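Local coordinates for fatty acid amide hydrolase (Candida albicans, PDB 6KVR), which probably hydrolyses monocarboxylic acid amides to the free acid and ammonia, as an enzyme of the amidase signature family, at residues I155-K158 and E159-Y163; N181-G184 and V185-I189; T201-P204 and Q205-H209; S235-G238 and A239-Y243. All coordinates share one frame; numbering follows the deposited sequence.

Contact 1 (I155-K158 and E159-Y163)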
loop_
_atom_site.group_PDB
_atom_site.type_symbol
_atom_site.label_atom_id
_atom_site.label_comp_id
_atom_site.label_asym_id
_atom_site.label_seq_id
_atom_site.Cartn_x
_atom_site.Cartn_y
_atom_site.Cartn_z
ATOM N N ILE A 155 10.538 17.961 -21.070
ATOM C CA ILE A 155 10.299 17.665 -19.663
ATOM C C ILE A 155 11.651 17.516 -18.981
ATOM O O ILE A 155 12.541 16.840 -19.507
ATOM C CB ILE A 155 9.425 16.405 -19.511
ATOM C CG1 ILE A 155 7.992 16.721 -19.959
ATOM C CG2 ILE A 155 9.452 15.854 -18.079
ATOM C CD1 ILE A 155 6.982 15.641 -19.655
ATOM N N SER A 156 11.822 18.191 -17.844
ATOM C CA SER A 156 13.042 18.080 -17.060
ATOM C C SER A 156 12.899 16.985 -16.003
ATOM O O SER A 156 11.806 16.722 -15.497
ATOM C CB SER A 156 13.379 19.413 -16.392
ATOM O OG SER A 156 12.280 19.877 -15.632
ATOM N N LEU A 157 14.022 16.364 -15.658
ATOM C CA LEU A 157 14.050 15.135 -14.871
ATOM C C LEU A 157 15.008 15.296 -13.696
ATOM O O LEU A 157 16.148 15.741 -13.871
ATOM C CB LEU A 157 14.484 13.955 -15.735
ATOM C CG LEU A 157 13.593 13.594 -16.924
ATOM C CD1 LEU A 157 14.331 12.659 -17.825
ATOM C CD2 LEU A 157 12.266 12.986 -16.463
ATOM N N LYS A 158 14.535 14.957 -12.498
ATOM C CA LYS A 158 15.423 14.924 -11.341
ATOM C C LYS A 158 16.516 13.889 -11.586
ATOM O O LYS A 158 16.246 12.806 -12.115
ATOM C CB LYS A 158 14.618 14.600 -10.080
ATOM C CG LYS A 158 15.326 14.833 -8.757
ATOM C CD LYS A 158 14.401 14.462 -7.595
ATOM C CE LYS A 158 15.138 14.522 -6.252
ATOM N NZ LYS A 158 14.203 14.620 -5.079
ATOM N N GLU A 159 17.755 14.240 -11.225
ATOM C CA GLU A 159 18.908 13.410 -11.581
ATOM C C GLU A 159 18.807 11.988 -11.022
ATOM O O GLU A 159 19.190 11.026 -11.698
ATOM C CB GLU A 159 20.210 14.070 -11.101
ATOM C CG GLU A 159 21.499 13.400 -11.630
ATOM C CD GLU A 159 21.913 12.123 -10.856
ATOM O OE1 GLU A 159 21.375 11.868 -9.748
ATOM O OE2 GLU A 159 22.772 11.364 -11.368
ATOM N N GLN A 160 18.334 11.831 -9.784
ATOM C CA GLN A 160 18.403 10.523 -9.127
ATOM C C GLN A 160 17.627 9.424 -9.863
ATOM O O GLN A 160 17.843 8.241 -9.574
ATOM C CB GLN A 160 17.919 10.641 -7.672
ATOM C CG GLN A 160 16.449 11.060 -7.526
ATOM C CD GLN A 160 15.558 9.882 -7.237
ATOM O OE1 GLN A 160 16.012 8.868 -6.684
ATOM N NE2 GLN A 160 14.276 10.004 -7.579
HETATM N N MSE A 161 16.757 9.767 -10.805
HETATM C CA MSE A 161 16.051 8.739 -11.570
HETATM C C MSE A 161 16.951 8.124 -12.628
HETATM O O MSE A 161 17.624 8.845 -13.365
HETATM C CB MSE A 161 14.798 9.311 -12.241
HETATM C CG MSE A 161 13.769 9.839 -11.273
HETATM SE SE MSE A 161 12.195 10.603 -12.180
HETATM C CE MSE A 161 13.067 12.184 -12.853
ATOM N N ASN A 162 16.947 6.794 -12.704
ATOM C CA ASN A 162 17.713 6.089 -13.729
ATOM C C ASN A 162 17.457 6.695 -15.099
ATOM O O ASN A 162 16.307 6.812 -15.535
ATOM C CB ASN A 162 17.336 4.596 -13.777
ATOM C CG ASN A 162 18.009 3.779 -12.697
ATOM O OD1 ASN A 162 18.883 4.275 -11.986
ATOM N ND2 ASN A 162 17.614 2.509 -12.577
ATOM N N TYR A 163 18.529 7.070 -15.776
ATOM C CA TYR A 163 18.477 7.452 -17.177
ATOM C C TYR A 163 19.392 6.501 -17.932
ATOM O O TYR A 163 20.565 6.345 -17.566
ATOM C CB TYR A 163 18.916 8.912 -17.393
ATOM C CG TYR A 163 18.514 9.469 -18.747
ATOM C CD1 TYR A 163 19.219 9.132 -19.892
ATOM C CD2 TYR A 163 17.418 10.327 -18.877
ATOM C CE1 TYR A 163 18.860 9.638 -21.124
ATOM C CE2 TYR A 163 17.043 10.834 -20.111
ATOM C CZ TYR A 163 17.777 10.488 -21.230
ATOM O OH TYR A 163 17.421 10.970 -22.463
HETATM O O HOH W 1 17.180 11.404 -14.251
#
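At the edge of the Tyr163 ring, near its plane, sits Leu157 CD1, 4.0 Å from CE2; the ring also forms edge-to-face pairs with Phe125 and His183. Leu157 closes strand 155-158 of the central mixed sheet together with Lys158, and the chain then reverses in a type I beta turn from Lys158 to Met161 that carries the ring back beside the strand. Leucine and tyrosine side chains meet at about a right angle.

The turn is closed by a weak bond from Met161 N to Lys158 O, 3.3 Å long but fairly straight at 163°. A water lies 2.7 Å from both Lys158 O and Met161 O, bridging the mouth of the turn. Selenomethionine Met161 folds back against the end of the strand: a bend at its last torsion (chi3 -72°) lays CE 3.7 Å from Leu157 CB.

Lys158, predicted to belong to the charge relay system, leaves in a fully stretched chain whose CG stands opposite the backbone N (chi1 -167°). Its CE passes 3.9 Å from Gln160 CG, and its NZ is hydrogen-bonded outside the turn to Ser233 OG and Ser252 OG. Glu159 turns away from the strand, and its carboxylate is held by Gln203 NE2 and the backbone N atoms of His169 and Gly170. The Met161 methyl CE also comes close to the backbone at the base of the lysine, 3.2 Å from Lys158 N.

Contact 2 (N181-G184 and V185-I189)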
loop_
_atom_site.group_PDB
_atom_site.type_symbol
_atom_site.label_atom_id
_atom_site.label_comp_id
_atom_site.label_asym_id
_atom_site.label_seq_id
_atom_site.Cartn_x
_atom_site.Cartn_y
_atom_site.Cartn_z
ATOM N N ASN A 181 21.414 0.514 -17.325
ATOM C CA ASN A 181 21.169 0.082 -18.699
ATOM C C ASN A 181 19.822 0.527 -19.247
ATOM O O ASN A 181 19.522 0.230 -20.409
ATOM C CB ASN A 181 21.223 -1.443 -18.800
ATOM C CG ASN A 181 22.596 -1.989 -18.583
ATOM O OD1 ASN A 181 22.779 -2.940 -17.823
ATOM N ND2 ASN A 181 23.579 -1.402 -19.254
ATOM N N SER A 182 18.989 1.188 -18.440
ATOM C CA SER A 182 17.652 1.541 -18.897
ATOM C C SER A 182 17.103 2.694 -18.064
ATOM O O SER A 182 17.571 2.975 -16.955
ATOM C CB SER A 182 16.712 0.332 -18.823
ATOM O OG SER A 182 16.563 -0.087 -17.482
ATOM N N HIS A 183 16.114 3.376 -18.631
ATOM C CA HIS A 183 15.342 4.337 -17.863
ATOM C C HIS A 183 14.679 3.647 -16.676
ATOM O O HIS A 183 14.376 2.453 -16.716
ATOM C CB HIS A 183 14.265 4.966 -18.743
ATOM C CG HIS A 183 14.797 5.872 -19.811
ATOM N ND1 HIS A 183 16.046 6.453 -19.747
ATOM C CD2 HIS A 183 14.242 6.297 -20.973
ATOM C CE1 HIS A 183 16.236 7.199 -20.820
ATOM N NE2 HIS A 183 15.156 7.125 -21.576
ATOM N N GLY A 184 14.444 4.412 -15.617
ATOM C CA GLY A 184 13.520 3.981 -14.595
ATOM C C GLY A 184 12.114 3.944 -15.148
ATOM O O GLY A 184 11.852 4.374 -16.276
ATOM N N VAL A 185 11.177 3.437 -14.337
ATOM C CA VAL A 185 9.823 3.216 -14.845
ATOM C C VAL A 185 9.193 4.533 -15.291
ATOM O O VAL A 185 8.616 4.627 -16.380
ATOM C CB VAL A 185 8.949 2.502 -13.801
ATOM C CG1 VAL A 185 7.531 2.420 -14.298
ATOM C CG2 VAL A 185 9.484 1.093 -13.529
ATOM N N THR A 186 9.293 5.569 -14.461
ATOM C CA THR A 186 8.597 6.806 -14.786
ATOM C C THR A 186 9.182 7.456 -16.042
ATOM O O THR A 186 8.439 7.911 -16.920
ATOM C CB THR A 186 8.629 7.749 -13.580
ATOM O OG1 THR A 186 7.626 7.333 -12.653
ATOM C CG2 THR A 186 8.335 9.209 -13.998
ATOM N N THR A 187 10.506 7.473 -16.172
ATOM C CA THR A 187 11.096 8.086 -17.355
ATOM C C THR A 187 10.733 7.319 -18.624
ATOM O O THR A 187 10.449 7.932 -19.664
ATOM C CB THR A 187 12.611 8.191 -17.191
ATOM O OG1 THR A 187 12.902 9.103 -16.131
ATOM C CG2 THR A 187 13.257 8.690 -18.470
ATOM N N SER A 188 10.733 5.985 -18.581
ATOM C CA SER A 188 10.426 5.287 -19.823
ATOM C C SER A 188 8.953 5.388 -20.161
ATOM O O SER A 188 8.599 5.341 -21.338
ATOM C CB SER A 188 10.890 3.826 -19.785
ATOM O OG SER A 188 10.135 3.050 -18.912
ATOM N N ILE A 189 8.086 5.601 -19.179
ATOM C CA ILE A 189 6.706 5.905 -19.530
ATOM C C ILE A 189 6.616 7.267 -20.215
ATOM O O ILE A 189 5.875 7.431 -21.192
ATOM C CB ILE A 189 5.809 5.832 -18.285
ATOM C CG1 ILE A 189 5.563 4.372 -17.889
ATOM C CG2 ILE A 189 4.472 6.576 -18.525
ATOM C CD1 ILE A 189 4.819 4.246 -16.580
#
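At the N-terminus of helix 185-192, Gly184 takes the N-cap position and His183 folds back on Thr187 and Ser188 of the first turn. Thr187 CG2 makes a CH-pi contact over one face of the His183 imidazole, 3.6 Å from the ring centroid and 17° off the ring normal, slightly displaced toward the rim. Two torsions make this possible: the histidine CG stands opposite its own carbonyl carbon (chi1 -69°), while the threonine methyl lies trans to the backbone N and so reaches toward the preceding loop. Near the plane of the same ring, Ser188 CA lies at the edge, and His183 CB packs 3.7 Å from Ser188 CB.

The first regular bond of the helix runs from Ser188 N to Gly184 O, 3.0 Å long with an N-H...O angle of 164°. Ser188 OG is also near this carbonyl, 3.4 Å from Gly184 O, a weak bond at best, since the same proton could go to Val185 O.

His183 ND1 is bonded to Lys164 N, which fixes the rotation of the ring, and the backbone of Gly184 is bonded to that of Asn162, in the loop after strand 155-158. Thr187 packs on Phe197, just before strand 199-201, and Thr186 OG1 bonds to Tyr313 OH of helix 303-317.

Contact 3 (T201-P204 and Q205-H209)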
loop_
_atom_site.group_PDB
_atom_site.type_symbol
_atom_site.label_atom_id
_atom_site.label_comp_id
_atom_site.label_asym_id
_atom_site.label_seq_id
_atom_site.Cartn_x
_atom_site.Cartn_y
_atom_site.Cartn_z
ATOM N N THR A 201 18.315 17.584 -13.348
ATOM C CA THR A 201 18.421 18.707 -12.428
ATOM C C THR A 201 19.020 18.298 -11.091
ATOM O O THR A 201 19.022 17.123 -10.708
ATOM C CB THR A 201 17.049 19.335 -12.201
ATOM O OG1 THR A 201 16.097 18.301 -11.907
ATOM C CG2 THR A 201 16.605 20.088 -13.452
ATOM N N SER A 202 19.470 19.310 -10.356
ATOM C CA SER A 202 20.266 19.132 -9.153
ATOM C C SER A 202 19.415 18.728 -7.958
ATOM O O SER A 202 18.187 18.880 -7.940
ATOM C CB SER A 202 21.045 20.404 -8.816
ATOM O OG SER A 202 20.136 21.471 -8.569
ATOM N N GLN A 203 20.113 18.219 -6.948
ATOM C CA GLN A 203 19.547 17.674 -5.726
ATOM C C GLN A 203 20.639 17.713 -4.666
ATOM O O GLN A 203 21.824 17.683 -5.003
ATOM C CB GLN A 203 19.059 16.237 -5.946
ATOM C CG GLN A 203 20.210 15.314 -6.288
ATOM C CD GLN A 203 19.860 14.261 -7.306
ATOM O OE1 GLN A 203 18.693 14.088 -7.678
ATOM N NE2 GLN A 203 20.878 13.557 -7.782
ATOM N N PRO A 204 20.282 17.801 -3.401
ATOM C CA PRO A 204 21.302 17.795 -2.349
ATOM C C PRO A 204 21.913 16.418 -2.135
ATOM O O PRO A 204 21.307 15.386 -2.427
ATOM C CB PRO A 204 20.520 18.236 -1.109
ATOM C CG PRO A 204 19.107 17.722 -1.406
ATOM C CD PRO A 204 18.931 18.029 -2.871
ATOM N N GLN A 205 23.140 16.421 -1.608
ATOM C CA GLN A 205 23.710 15.227 -0.997
ATOM C C GLN A 205 22.771 14.662 0.076
ATOM O O GLN A 205 22.280 15.401 0.940
ATOM C CB GLN A 205 25.072 15.598 -0.406
ATOM C CG GLN A 205 25.749 14.552 0.452
ATOM C CD GLN A 205 26.850 15.187 1.309
ATOM O OE1 GLN A 205 26.571 15.851 2.313
ATOM N NE2 GLN A 205 28.095 14.998 0.907
ATOM N N THR A 206 22.530 13.346 0.009
ATOM C CA THR A 206 21.642 12.487 0.815
ATOM C C THR A 206 20.183 12.585 0.380
ATOM O O THR A 206 19.377 11.752 0.813
ATOM C CB THR A 206 21.688 12.730 2.347
ATOM O OG1 THR A 206 20.944 13.910 2.702
ATOM C CG2 THR A 206 23.119 12.842 2.879
ATOM N N LEU A 207 19.806 13.559 -0.453
ATOM C CA LEU A 207 18.417 13.771 -0.881
ATOM C C LEU A 207 17.503 14.113 0.285
ATOM O O LEU A 207 16.301 13.930 0.192
ATOM C CB LEU A 207 17.846 12.549 -1.615
ATOM C CG LEU A 207 18.694 12.002 -2.752
ATOM C CD1 LEU A 207 17.976 10.854 -3.471
ATOM C CD2 LEU A 207 19.051 13.122 -3.711
HETATM N N MSE A 208 18.049 14.561 1.403
HETATM C CA MSE A 208 17.252 14.878 2.583
HETATM C C MSE A 208 17.560 16.297 3.076
HETATM O O MSE A 208 17.833 16.516 4.257
HETATM C CB MSE A 208 17.519 13.842 3.690
HETATM C CG MSE A 208 17.102 12.412 3.331
HETATM SE SE MSE A 208 15.105 12.386 3.216
HETATM C CE MSE A 208 14.769 12.295 5.188
ATOM N N HIS A 209 17.528 17.246 2.143
ATOM C CA HIS A 209 17.485 18.666 2.451
ATOM C C HIS A 209 16.286 19.289 1.748
ATOM O O HIS A 209 15.948 18.923 0.619
ATOM C CB HIS A 209 18.728 19.486 1.962
ATOM C CG HIS A 209 20.066 18.889 2.260
ATOM N ND1 HIS A 209 21.241 19.588 2.036
ATOM C CD2 HIS A 209 20.437 17.679 2.743
ATOM C CE1 HIS A 209 22.271 18.837 2.377
ATOM N NE2 HIS A 209 21.814 17.671 2.800
#
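Pro204 CB presses on one face of the His209 ring in a CH-pi contact, 3.6 Å from the centroid and 21° off the normal. The proline opens a type II beta turn, Pro204 to Leu207, in the loop between strands 199-201 and 221-222. Within this amidase fold the loop includes Leu207, a predicted substrate-binding residue. The proline and histidine side chains slide past one another in opposite directions, so that Pro204 CG also comes 3.8 Å from His209 CB. With CG beside the backbone N (chi1 -47°), the imidazole turns one face to Pro204 CB, and its NE2 is bonded to Thr419 OG1 of helix 417-423.

The turn itself is drawn together by Leu207 N, which donates to Pro204 O at 3.1 Å; the donor sits well above the carbonyl plane, 53° out of it. Leu207 begins by pointing away, yet its end returns: CD2 lies 3.6 Å from Gln203 CG, the two side chains running side by side.

The loose side belongs to Met208, a partly exposed selenomethionine that makes no side-chain contact with 201-204. It starts away from that segment, and its side chain touches Ile254, Gln404 and Asn422. Gln205, by contrast, is buried and held, its extended chain carrying an amide bound to Glu413, Pro414, Thr416 and Thr419. Thr206 is buried too and forms an ST turn, its OG1 accepting from Met208 N at 3.2 Å and donating to Gln205 O at 2.7 Å, in the carbonyl plane and on a lone pair.

Contact 4 (S235-G238 and A239-Y243)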
loop_
_atom_site.group_PDB
_atom_site.type_symbol
_atom_site.label_atom_id
_atom_site.label_comp_id
_atom_site.label_asym_id
_atom_site.label_seq_id
_atom_site.Cartn_x
_atom_site.Cartn_y
_atom_site.Cartn_z
ATOM N N SER A 235 15.691 20.201 -6.218
ATOM C CA SER A 235 16.130 21.597 -6.222
ATOM C C SER A 235 16.108 22.203 -7.621
ATOM O O SER A 235 15.530 23.279 -7.837
ATOM C CB SER A 235 17.536 21.706 -5.643
ATOM O OG SER A 235 17.667 20.866 -4.521
ATOM N N GLY A 236 16.767 21.543 -8.576
ATOM C CA GLY A 236 16.836 22.075 -9.922
ATOM C C GLY A 236 15.495 22.085 -10.616
ATOM O O GLY A 236 15.264 22.914 -11.499
ATOM N N GLU A 237 14.596 21.164 -10.245
ATOM C CA GLU A 237 13.254 21.177 -10.826
ATOM C C GLU A 237 12.514 22.469 -10.484
ATOM O O GLU A 237 11.915 23.095 -11.358
ATOM C CB GLU A 237 12.454 19.949 -10.376
ATOM C CG GLU A 237 13.040 18.653 -10.935
ATOM C CD GLU A 237 13.067 18.674 -12.454
ATOM O OE1 GLU A 237 12.151 19.287 -13.052
ATOM O OE2 GLU A 237 14.022 18.136 -13.052
ATOM N N GLY A 238 12.538 22.879 -9.214
ATOM C CA GLY A 238 11.871 24.115 -8.840
ATOM C C GLY A 238 12.448 25.321 -9.560
ATOM O O GLY A 238 11.707 26.176 -10.054
ATOM N N ALA A 239 13.778 25.398 -9.645
ATOM C CA ALA A 239 14.405 26.521 -10.329
ATOM C C ALA A 239 14.015 26.548 -11.803
ATOM O O ALA A 239 13.589 27.587 -12.320
ATOM C CB ALA A 239 15.927 26.458 -10.168
ATOM N N ILE A 240 14.136 25.412 -12.497
ATOM C CA ILE A 240 13.969 25.433 -13.951
ATOM C C ILE A 240 12.497 25.589 -14.325
ATOM O O ILE A 240 12.166 26.261 -15.304
ATOM C CB ILE A 240 14.601 24.183 -14.599
ATOM C CG1 ILE A 240 14.607 24.325 -16.117
ATOM C CG2 ILE A 240 13.819 22.912 -14.252
ATOM C CD1 ILE A 240 15.409 23.239 -16.820
ATOM N N VAL A 241 11.591 24.976 -13.566
ATOM C CA VAL A 241 10.173 25.159 -13.851
ATOM C C VAL A 241 9.755 26.591 -13.525
ATOM O O VAL A 241 9.130 27.267 -14.346
ATOM C CB VAL A 241 9.330 24.109 -13.095
ATOM C CG1 VAL A 241 7.833 24.366 -13.261
ATOM C CG2 VAL A 241 9.678 22.700 -13.582
ATOM N N GLY A 242 10.142 27.094 -12.343
ATOM C CA GLY A 242 9.827 28.475 -11.986
ATOM C C GLY A 242 10.347 29.499 -12.983
ATOM O O GLY A 242 9.721 30.536 -13.199
ATOM N N TYR A 243 11.492 29.224 -13.601
ATOM C CA TYR A 243 12.051 30.055 -14.655
ATOM C C TYR A 243 11.403 29.814 -16.015
ATOM O O TYR A 243 11.591 30.633 -16.918
ATOM C CB TYR A 243 13.553 29.791 -14.768
ATOM C CG TYR A 243 14.347 30.816 -15.563
ATOM C CD1 TYR A 243 14.841 31.965 -14.955
ATOM C CD2 TYR A 243 14.645 30.613 -16.906
ATOM C CE1 TYR A 243 15.587 32.901 -15.669
ATOM C CE2 TYR A 243 15.402 31.551 -17.630
ATOM C CZ TYR A 243 15.865 32.682 -17.007
ATOM O OH TYR A 243 16.604 33.603 -17.718
#
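With CG1 trans to the backbone N (chi1 -171°), Ile240 turns its other branch, CG2, back along the helix, where it lies 3.1 Å from Gly236 O, a close approach. Glu237 differs, with CG trans to the carbonyl carbon (chi1 -66°), and then bends at chi2, so that it runs side by side with Ile240 and leaves OE1 4.2 Å from Ile240 CG2. Val241 CG2, anti to its carbonyl carbon, likewise approaches a carbonyl, 3.2 Å from Glu237 O.

These groups ride on helix 235-243, an alpha-helix whose residues here are all buried. It lies in the glycine- and serine-rich amidase signature region that also holds Ser233. Four successive backbone bonds join its two halves. Ala239 N donates to Ser235 O at 3.3 Å, the longest of the four, and Ile240 N, Val241 N and Gly242 N reach Gly236 O, Glu237 O and Gly238 O, each at 2.9 Å.

Gly236, Gly238 and Gly242 bring no side chains to this helix. Ile240 faces Val199 and Thr201 of strand 199-201 as well as Ala111 of helix 100-118. The Glu237 carboxylate is shared between two hydroxyls, Thr201 OG1 at OE2 and Ser156 OG at OE1, which fixes its rotation; its side chain is about 4 Å from that of Lys158.

How the contacts relate
Contacts 1, 3 and 4 meet around the predicted active site, whereas contact 2 lies farther out, its centre 9 Å from that of contact 1 and about 20 Å from that of contact 3. Glu237 of contact 4 reaches both contact 1 and contact 3. The backbones join as well: Leu157 O of contact 1 lies 2.9 Å from Thr201 N of contact 3, and Ser202 O of contact 3 lies 3.1 Å from Gly236 N of contact 4. Between contacts 1 and 2, Leu157 CD2 packs 3.9 Å from Thr187 OG1. Ser233, predicted to share the charge relay with Lys158, is close to contact 1 and to Pro204 of contact 3, and precedes helix 235-243 of contact 4.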